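PDB 2GFI: phytase from Debaryomyces castellii, which hydrolyses phytate (inositol hexakisphosphate), releasing phosphate from the 3-position of the inositol ring, as a member of the histidine acid phosphatase family. Local coordinates for residues N203-R208 against S307-A312; T334-F339 against G367-G372; A439-W444 against T449-S454. All blocks are in the same frame, centred on the assembly; numbering follows the deposited sequence.

Interaction 1: N203-R208 against S307-A312; sequences NSLTPR and STLLNA. With NAG (2-acetamido-2-deoxy-beta-D-glucopyranose), chain C.
The pyrrolidine ring of Pro207 turns its CB-CG side to the hydroxyl of Thr308, with CG 3.4 Å from Thr308 OG1. OG1 reaches this place because chi1 of 59° sets it between the backbone N and the carbonyl carbon; it is also hydrogen-bonded to Ile305 O, one helical turn back. From the loop, Ser204 O meets the same hydroxyl indirectly: a water donates to Ser204 O at 2.9 Å and to Thr308 OG1 at 2.6 Å. Beside this bridge the branched ends of Leu205 and Leu309 cross at about a right angle, CD2 to CD2 at 4.2 Å, and Tyr443 packs on both. Within the loop Ser204 OG accepts the N-H of Thr206, an ST turn. Farther along helix 302-318, Asn311 ND2 is joined covalently to C1 of an N-linked sugar, whose acetamide methyl C8 rests on Ser307 CB. A valine at Thr308 would probably leave the water with one acceptor fewer, Ser204 O without its link to the helix and Ile305 O without this partner. No direct hydrogen bond joins 203-208 to 307-312; the leucines, the proline carbons against the threonine oxygen, and one water make the contact.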
loop_
_atom_site.group_PDB
_atom_site.type_symbol
_atom_site.label_atom_id
_atom_site.label_comp_id
_atom_site.label_asym_id
_atom_site.label_seq_id
_atom_site.Cartn_x
_atom_site.Cartn_y
_atom_site.Cartn_z
ATOM N N ASN A 203 -43.470 11.009 7.315
ATOM C CA ASN A 203 -43.442 10.244 6.078
ATOM C C ASN A 203 -42.450 10.872 5.119
ATOM O O ASN A 203 -42.819 11.473 4.114
ATOM C CB ASN A 203 -44.817 10.140 5.440
ATOM C CG ASN A 203 -44.794 9.256 4.236
ATOM O OD1 ASN A 203 -44.157 8.196 4.256
ATOM N ND2 ASN A 203 -45.433 9.692 3.159
ATOM N N SER A 204 -41.179 10.714 5.458
ATOM C CA SER A 204 -40.118 11.619 5.001
ATOM C C SER A 204 -38.783 10.912 5.165
ATOM O O SER A 204 -38.604 10.121 6.088
ATOM C CB SER A 204 -40.113 12.852 5.892
ATOM O OG SER A 204 -39.189 13.808 5.440
ATOM N N LEU A 205 -37.861 11.193 4.257
ATOM C CA LEU A 205 -36.455 10.811 4.444
ATOM C C LEU A 205 -35.719 11.904 5.202
ATOM O O LEU A 205 -34.568 11.743 5.574
ATOM C CB LEU A 205 -35.791 10.499 3.101
ATOM C CG LEU A 205 -36.126 9.117 2.560
ATOM C CD1 LEU A 205 -35.656 8.972 1.151
ATOM C CD2 LEU A 205 -35.615 7.963 3.488
ATOM N N THR A 206 -36.409 13.014 5.433
ATOM C CA THR A 206 -35.885 14.124 6.225
ATOM C C THR A 206 -36.913 14.513 7.299
ATOM O O THR A 206 -37.386 15.633 7.298
ATOM C CB THR A 206 -35.579 15.368 5.317
ATOM O OG1 THR A 206 -36.760 15.752 4.585
ATOM C CG2 THR A 206 -34.562 15.038 4.229
ATOM N N PRO A 207 -37.263 13.598 8.206
ATOM C CA PRO A 207 -38.315 13.870 9.203
ATOM C C PRO A 207 -38.013 15.043 10.140
ATOM O O PRO A 207 -38.941 15.600 10.760
ATOM C CB PRO A 207 -38.404 12.564 9.989
ATOM C CG PRO A 207 -37.054 11.908 9.771
ATOM C CD PRO A 207 -36.696 12.240 8.351
ATOM N N ARG A 208 -36.749 15.446 10.244
ATOM C CA ARG A 208 -36.446 16.621 11.053
ATOM C C ARG A 208 -37.143 17.874 10.498
ATOM O O ARG A 208 -37.358 18.820 11.243
ATOM C CB ARG A 208 -34.938 16.868 11.117
ATOM C CG ARG A 208 -34.363 17.339 9.809
ATOM C CD ARG A 208 -32.904 17.174 9.693
ATOM N NE ARG A 208 -32.539 16.911 8.309
ATOM C CZ ARG A 208 -32.088 17.831 7.471
ATOM N NH1 ARG A 208 -31.927 19.083 7.896
ATOM N NH2 ARG A 208 -31.793 17.493 6.217
ATOM N N SER A 307 -36.229 7.930 15.305
ATOM C CA SER A 307 -37.038 6.733 15.543
ATOM C C SER A 307 -38.048 6.475 14.453
ATOM O O SER A 307 -38.566 5.361 14.355
ATOM C CB SER A 307 -37.783 6.828 16.880
ATOM O OG SER A 307 -36.878 6.827 17.958
ATOM N N THR A 308 -38.339 7.491 13.646
ATOM C CA THR A 308 -39.278 7.311 12.558
ATOM C C THR A 308 -38.711 6.349 11.546
ATOM O O THR A 308 -39.391 5.360 11.187
ATOM C CB THR A 308 -39.734 8.655 11.901
ATOM O OG1 THR A 308 -38.599 9.361 11.391
ATOM C CG2 THR A 308 -40.300 9.596 12.938
ATOM N N LEU A 309 -37.468 6.601 11.107
ATOM C CA LEU A 309 -36.782 5.672 10.192
ATOM C C LEU A 309 -36.386 4.386 10.871
ATOM O O LEU A 309 -36.344 3.371 10.226
ATOM C CB LEU A 309 -35.565 6.307 9.486
ATOM C CG LEU A 309 -35.869 7.403 8.458
ATOM C CD1 LEU A 309 -34.582 8.011 7.899
ATOM C CD2 LEU A 309 -36.803 6.906 7.328
ATOM N N LEU A 310 -36.089 4.416 12.170
ATOM C CA LEU A 310 -35.752 3.171 12.877
ATOM C C LEU A 310 -36.945 2.220 12.910
ATOM O O LEU A 310 -36.790 1.028 12.619
ATOM C CB LEU A 310 -35.222 3.450 14.275
ATOM C CG LEU A 310 -34.666 2.247 15.041
ATOM C CD1 LEU A 310 -33.482 1.710 14.301
ATOM C CD2 LEU A 310 -34.327 2.629 16.470
ATOM N N ASN A 311 -38.134 2.766 13.229
ATOM C CA ASN A 311 -39.421 2.013 13.191
ATOM C C ASN A 311 -39.756 1.444 11.824
ATOM O O ASN A 311 -40.093 0.264 11.699
ATOM C CB ASN A 311 -40.580 2.919 13.611
ATOM C CG ASN A 311 -40.711 3.059 15.116
ATOM O OD1 ASN A 311 -40.066 2.325 15.872
ATOM N ND2 ASN A 311 -41.577 3.997 15.553
ATOM N N ALA A 312 -39.643 2.283 10.804
ATOM C CA ALA A 312 -39.946 1.927 9.424
ATOM C C ALA A 312 -39.056 0.793 8.949
ATOM O O ALA A 312 -39.542 -0.225 8.407
ATOM C CB ALA A 312 -39.783 3.147 8.513
HETATM C C1 NAG C . -42.054 3.875 16.921
HETATM C C2 NAG C . -42.766 5.215 17.223
HETATM C C3 NAG C . -43.565 5.175 18.545
HETATM C C4 NAG C . -44.495 3.947 18.595
HETATM C C5 NAG C . -43.589 2.727 18.340
HETATM C C6 NAG C . -44.319 1.400 18.363
HETATM C C7 NAG C . -41.731 7.239 16.216
HETATM C C8 NAG C . -41.050 8.529 16.587
HETATM N N2 NAG C . -41.823 6.335 17.208
HETATM O O3 NAG C . -44.276 6.379 18.673
HETATM O O4 NAG C . -45.303 3.838 19.784
HETATM O O5 NAG C . -42.978 2.823 17.057
HETATM O O6 NAG C . -43.364 0.448 17.965
HETATM O O7 NAG C . -42.148 7.082 15.058
HETATM O O HOH W 1 -38.972 9.313 8.848
#

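Interaction 2: T334-F339 against G367-G372; sequences TDIEIF and GITPQG
Thr369 turns its methyl to Ile336 and Glu337 of helix 333-343. Its chi1 of 65° sets CG2 anti to the carbonyl carbon, and this methyl lies 3.8 Å from Ile336 CG2 and 3.9 Å from Ile336 CB. The two side chains slide past each other in opposite directions, so the contact is made alongside and the ethyl arm of Ile336 takes no part in it. Beta-branched residues suit such a place, since each carries a methyl on CB, close to its backbone, where the two residues can meet. Glu337, the next residue on the helix, crosses Thr369 at about a right angle and lends only its aliphatic part, CG standing 4.0 Å from Thr369 CG2. Beyond CG its chain is extended, which carries the buried carboxylate away from the methyl, to Tyr363 OH at OE1 and Asn295 ND2 at OE2; one residue thus serves both apolar packing and polar anchoring. Ile368 adds a looser contact, its CG2 4.4 Å from Ile336 CG2. No hydrogen bond joins the two segments. After the weakly bonded helix 365-368 the chain runs as loop through Thr369 to Gly372, whose positive phi of 77° is most easily adopted by a residue without a side chain. This is packing beside the probable catalytic centre: the side chain of Thr369 comes within about 3 Å of that of Asp333, the predicted proton donor, and Gly372 is backbone hydrogen-bonded to His70, the predicted nucleophile. A helix that starts at the His332-Asp333 pair, the HD motif, following strand 326-331, is a hallmark of the histidine acid phosphatase fold, and the loop after helix 365-368 packs on its first turn.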
loop_
_atom_site.group_PDB
_atom_site.type_symbol
_atom_site.label_atom_id
_atom_site.label_comp_id
_atom_site.label_asym_id
_atom_site.label_seq_id
_atom_site.Cartn_x
_atom_site.Cartn_y
_atom_site.Cartn_z
ATOM N N THR A 334 -27.396 14.804 7.943
ATOM C CA THR A 334 -28.163 15.195 9.105
ATOM C C THR A 334 -29.236 14.179 9.411
ATOM O O THR A 334 -29.468 13.857 10.556
ATOM C CB THR A 334 -28.752 16.601 8.921
ATOM O OG1 THR A 334 -27.680 17.552 8.862
ATOM C CG2 THR A 334 -29.484 17.027 10.196
ATOM N N ASP A 335 -29.836 13.618 8.375
ATOM C CA ASP A 335 -30.944 12.710 8.564
ATOM C C ASP A 335 -30.443 11.376 9.008
ATOM O O ASP A 335 -31.059 10.717 9.865
ATOM C CB ASP A 335 -31.705 12.616 7.282
ATOM C CG ASP A 335 -32.204 13.955 6.863
ATOM O OD1 ASP A 335 -33.079 14.454 7.614
ATOM O OD2 ASP A 335 -31.750 14.602 5.872
ATOM N N ILE A 336 -29.291 11.011 8.451
ATOM C CA ILE A 336 -28.632 9.783 8.819
ATOM C C ILE A 336 -28.070 9.897 10.216
ATOM O O ILE A 336 -28.052 8.906 10.929
ATOM C CB ILE A 336 -27.547 9.426 7.806
ATOM C CG1 ILE A 336 -28.199 9.182 6.440
ATOM C CG2 ILE A 336 -26.771 8.195 8.275
ATOM C CD1 ILE A 336 -27.213 8.963 5.303
ATOM N N GLU A 337 -27.601 11.088 10.602
ATOM C CA GLU A 337 -27.096 11.280 11.972
ATOM C C GLU A 337 -28.199 11.148 12.973
ATOM O O GLU A 337 -28.041 10.476 13.974
ATOM C CB GLU A 337 -26.442 12.640 12.195
ATOM C CG GLU A 337 -24.968 12.587 12.037
ATOM C CD GLU A 337 -24.296 13.830 12.527
ATOM O OE1 GLU A 337 -23.411 13.708 13.419
ATOM O OE2 GLU A 337 -24.645 14.902 11.975
ATOM N N ILE A 338 -29.306 11.818 12.699
ATOM C CA ILE A 338 -30.474 11.747 13.553
ATOM C C ILE A 338 -31.017 10.316 13.588
ATOM O O ILE A 338 -31.336 9.798 14.647
ATOM C CB ILE A 338 -31.536 12.763 13.067
ATOM C CG1 ILE A 338 -31.012 14.211 13.242
ATOM C CG2 ILE A 338 -32.876 12.506 13.751
ATOM C CD1 ILE A 338 -31.786 15.253 12.458
ATOM N N PHE A 339 -31.090 9.672 12.431
ATOM C CA PHE A 339 -31.394 8.240 12.368
ATOM C C PHE A 339 -30.523 7.465 13.361
ATOM O O PHE A 339 -31.052 6.731 14.188
ATOM C CB PHE A 339 -31.223 7.740 10.920
ATOM C CG PHE A 339 -31.606 6.305 10.692
ATOM C CD1 PHE A 339 -32.398 5.597 11.594
ATOM C CD2 PHE A 339 -31.210 5.667 9.517
ATOM C CE1 PHE A 339 -32.763 4.261 11.326
ATOM C CE2 PHE A 339 -31.557 4.308 9.265
ATOM C CZ PHE A 339 -32.345 3.629 10.162
ATOM N N GLY A 367 -17.247 9.033 11.042
ATOM C CA GLY A 367 -17.397 7.580 11.106
ATOM C C GLY A 367 -18.817 7.207 10.673
ATOM O O GLY A 367 -19.079 6.067 10.254
ATOM N N ILE A 368 -19.730 8.178 10.753
ATOM C CA ILE A 368 -21.141 7.931 10.466
ATOM C C ILE A 368 -21.499 8.502 9.114
ATOM O O ILE A 368 -22.027 7.769 8.265
ATOM C CB ILE A 368 -22.102 8.500 11.554
ATOM C CG1 ILE A 368 -21.750 8.028 12.982
ATOM C CG2 ILE A 368 -23.560 8.104 11.233
ATOM C CD1 ILE A 368 -22.788 8.580 14.099
ATOM N N THR A 369 -21.210 9.794 8.900
ATOM C CA THR A 369 -21.598 10.448 7.660
ATOM C C THR A 369 -20.470 11.168 6.931
ATOM O O THR A 369 -20.453 12.406 6.888
ATOM C CB THR A 369 -22.801 11.420 7.849
ATOM O OG1 THR A 369 -22.415 12.507 8.700
ATOM C CG2 THR A 369 -23.989 10.752 8.579
ATOM N N PRO A 370 -19.544 10.419 6.324
ATOM C CA PRO A 370 -18.609 11.022 5.403
ATOM C C PRO A 370 -19.439 11.336 4.180
ATOM O O PRO A 370 -20.595 10.896 4.111
ATOM C CB PRO A 370 -17.647 9.874 5.095
ATOM C CG PRO A 370 -18.528 8.649 5.222
ATOM C CD PRO A 370 -19.314 8.962 6.439
ATOM N N GLN A 371 -18.881 12.074 3.223
ATOM C CA GLN A 371 -19.581 12.243 1.941
ATOM C C GLN A 371 -19.756 10.846 1.391
ATOM O O GLN A 371 -18.834 10.027 1.505
ATOM C CB GLN A 371 -18.768 13.084 0.991
ATOM C CG GLN A 371 -18.562 14.502 1.450
ATOM C CD GLN A 371 -19.794 15.391 1.207
ATOM O OE1 GLN A 371 -20.862 14.896 0.850
ATOM N NE2 GLN A 371 -19.631 16.700 1.395
ATOM N N GLY A 372 -20.938 10.544 0.852
ATOM C CA GLY A 372 -21.179 9.234 0.295
ATOM C C GLY A 372 -21.411 8.218 1.399
ATOM O O GLY A 372 -21.269 7.012 1.171
#

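Interaction 3: A439-W444 against T449-S454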
loop_
_atom_site.group_PDB
_atom_site.type_symbol
_atom_site.label_atom_id
_atom_site.label_comp_id
_atom_site.label_asym_id
_atom_site.label_seq_id
_atom_site.Cartn_x
_atom_site.Cartn_y
_atom_site.Cartn_z
ATOM N N ALA A 439 -46.177 8.547 10.731
ATOM C CA ALA A 439 -45.274 7.438 10.517
ATOM C C ALA A 439 -44.867 7.413 9.052
ATOM O O ALA A 439 -45.496 8.074 8.209
ATOM C CB ALA A 439 -45.952 6.112 10.933
ATOM N N VAL A 440 -43.785 6.678 8.765
ATOM C CA VAL A 440 -43.359 6.408 7.399
ATOM C C VAL A 440 -44.333 5.401 6.805
ATOM O O VAL A 440 -44.640 4.364 7.426
ATOM C CB VAL A 440 -41.893 5.823 7.333
ATOM C CG1 VAL A 440 -41.584 5.176 5.943
ATOM C CG2 VAL A 440 -40.858 6.868 7.711
ATOM N N THR A 441 -44.802 5.723 5.605
ATOM C CA THR A 441 -45.567 4.804 4.793
ATOM C C THR A 441 -44.980 4.693 3.398
ATOM O O THR A 441 -45.381 3.806 2.646
ATOM C CB THR A 441 -47.084 5.225 4.703
ATOM O OG1 THR A 441 -47.214 6.513 4.077
ATOM C CG2 THR A 441 -47.710 5.402 6.124
ATOM N N PHE A 442 -44.049 5.583 3.029
ATOM C CA PHE A 442 -43.588 5.638 1.628
ATOM C C PHE A 442 -42.973 4.317 1.128
ATOM O O PHE A 442 -43.036 4.046 -0.057
ATOM C CB PHE A 442 -42.703 6.884 1.323
ATOM C CG PHE A 442 -41.392 6.918 2.079
ATOM C CD1 PHE A 442 -40.327 6.104 1.697
ATOM C CD2 PHE A 442 -41.242 7.742 3.195
ATOM C CE1 PHE A 442 -39.131 6.124 2.403
ATOM C CE2 PHE A 442 -40.042 7.765 3.931
ATOM C CZ PHE A 442 -38.979 6.940 3.520
ATOM N N TYR A 443 -42.385 3.495 2.009
ATOM C CA TYR A 443 -41.851 2.185 1.559
ATOM C C TYR A 443 -42.960 1.215 1.114
ATOM O O TYR A 443 -42.698 0.277 0.340
ATOM C CB TYR A 443 -40.932 1.487 2.593
ATOM C CG TYR A 443 -39.679 2.252 2.998
ATOM C CD1 TYR A 443 -38.643 2.466 2.092
ATOM C CD2 TYR A 443 -39.532 2.749 4.297
ATOM C CE1 TYR A 443 -37.503 3.160 2.460
ATOM C CE2 TYR A 443 -38.391 3.461 4.675
ATOM C CZ TYR A 443 -37.388 3.659 3.747
ATOM O OH TYR A 443 -36.267 4.364 4.094
ATOM N N TRP A 444 -44.187 1.443 1.594
ATOM C CA TRP A 444 -45.312 0.567 1.273
ATOM C C TRP A 444 -46.360 1.161 0.318
ATOM O O TRP A 444 -46.946 0.450 -0.506
ATOM C CB TRP A 444 -45.962 0.079 2.572
ATOM C CG TRP A 444 -44.952 -0.594 3.430
ATOM C CD1 TRP A 444 -44.520 -1.894 3.338
ATOM C CD2 TRP A 444 -44.206 0.003 4.490
ATOM N NE1 TRP A 444 -43.555 -2.144 4.292
ATOM C CE2 TRP A 444 -43.340 -0.995 5.013
ATOM C CE3 TRP A 444 -44.182 1.277 5.063
ATOM C CZ2 TRP A 444 -42.457 -0.744 6.068
ATOM C CZ3 TRP A 444 -43.310 1.517 6.099
ATOM C CH2 TRP A 444 -42.455 0.507 6.596
ATOM N N THR A 449 -49.345 6.122 -3.750
ATOM C CA THR A 449 -48.977 7.533 -3.653
ATOM C C THR A 449 -47.907 7.851 -4.692
ATOM O O THR A 449 -46.956 7.115 -4.891
ATOM C CB THR A 449 -48.498 7.879 -2.243
ATOM O OG1 THR A 449 -49.567 7.665 -1.325
ATOM C CG2 THR A 449 -48.208 9.378 -2.077
ATOM N N ASN A 450 -48.091 8.961 -5.373
ATOM C CA ASN A 450 -47.110 9.449 -6.311
ATOM C C ASN A 450 -46.093 10.305 -5.531
ATOM O O ASN A 450 -46.374 11.456 -5.159
ATOM C CB ASN A 450 -47.832 10.252 -7.402
ATOM C CG ASN A 450 -46.906 10.711 -8.514
ATOM O OD1 ASN A 450 -45.812 10.153 -8.698
ATOM N ND2 ASN A 450 -47.335 11.742 -9.270
ATOM N N TYR A 451 -44.930 9.725 -5.232
ATOM C CA TYR A 451 -43.862 10.503 -4.610
ATOM C C TYR A 451 -43.012 11.122 -5.690
ATOM O O TYR A 451 -42.116 10.487 -6.224
ATOM C CB TYR A 451 -43.024 9.659 -3.667
ATOM C CG TYR A 451 -43.780 9.240 -2.451
ATOM C CD1 TYR A 451 -44.057 10.153 -1.425
ATOM C CD2 TYR A 451 -44.248 7.944 -2.331
ATOM C CE1 TYR A 451 -44.762 9.764 -0.299
ATOM C CE2 TYR A 451 -44.952 7.554 -1.222
ATOM C CZ TYR A 451 -45.210 8.454 -0.207
ATOM O OH TYR A 451 -45.916 8.030 0.910
ATOM N N THR A 452 -43.313 12.371 -6.026
ATOM C CA THR A 452 -42.661 12.977 -7.162
ATOM C C THR A 452 -42.274 14.450 -7.002
ATOM O O THR A 452 -42.290 15.216 -7.973
ATOM C CB THR A 452 -43.463 12.729 -8.430
ATOM O OG1 THR A 452 -42.651 13.095 -9.560
ATOM C CG2 THR A 452 -44.723 13.656 -8.513
ATOM N N ALA A 453 -41.876 14.832 -5.796
ATOM C CA ALA A 453 -41.483 16.218 -5.527
ATOM C C ALA A 453 -40.475 16.713 -6.539
ATOM O O ALA A 453 -39.663 15.940 -7.057
ATOM C CB ALA A 453 -40.930 16.346 -4.153
ATOM N N SER A 454 -40.514 18.009 -6.797
ATOM C CA SER A 454 -39.584 18.622 -7.708
ATOM C C SER A 454 -38.247 18.887 -6.991
ATOM O O SER A 454 -38.218 19.169 -5.793
ATOM C CB SER A 454 -40.203 19.921 -8.262
ATOM O OG SER A 454 -39.871 21.018 -7.427
#
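Tyr451 slides its ring beneath the CB of Phe442, which stands over one face with CZ only 3.3 Å away, a close apolar contact over the hydroxyl end of the ring. It joins the start of the short helix 442-445 to the C-terminal tail of the histidine acid phosphatase fold, where the tail runs by strand 189-194 and Tyr451 is backbone hydrogen-bonded to Ile193. The opposite face of the tyrosine ring is covered from within the tail by Thr449 CG2, 3.6 Å above its plane and toward the rim, so the ring lies between a methylene and a methyl. Phe442 can give its CB in this way because chi1 of 64° folds its own ring back between the backbone N and the carbonyl carbon, away from Tyr451 and over Tyr443, with CE1 above the centre of that ring. A tyrosine suits the site for its polar end as well. Its OH is hydrogen-bonded to Asp445 OD1 and to Asn203 ND2, and the same carboxylate receives Thr441 through OD2. Asn203 uses its other amide atom, OD1, to accept the N-H groups of Thr441 and Phe442. The Thr441 and Tyr451 side chains cross at about a right angle, with Thr441 OG1 3.7 Å from Tyr451 OH and no hydrogen bond between them.

Along the chain the three contacts follow in series, none nested in or crossing another. Interaction 1 comes first and closes the longest loop, 98 intervening residues, tying the loop after strand 189-194 to helix 302-318. Interaction 2 then closes 27 residues between helix 333-343 and the segment 367-372, and interaction 3 closes just four near the C terminus. Arg208 NE of interaction 1 makes a salt bridge to Asp335 OD1 of interaction 2, 2.6 Å away, while Asn203 reaches interaction 3. Interactions 2 and 3 do not touch. Both segments of interaction 1 touch both neighbours, so it lies between the probable active-site region and the C-terminal tail.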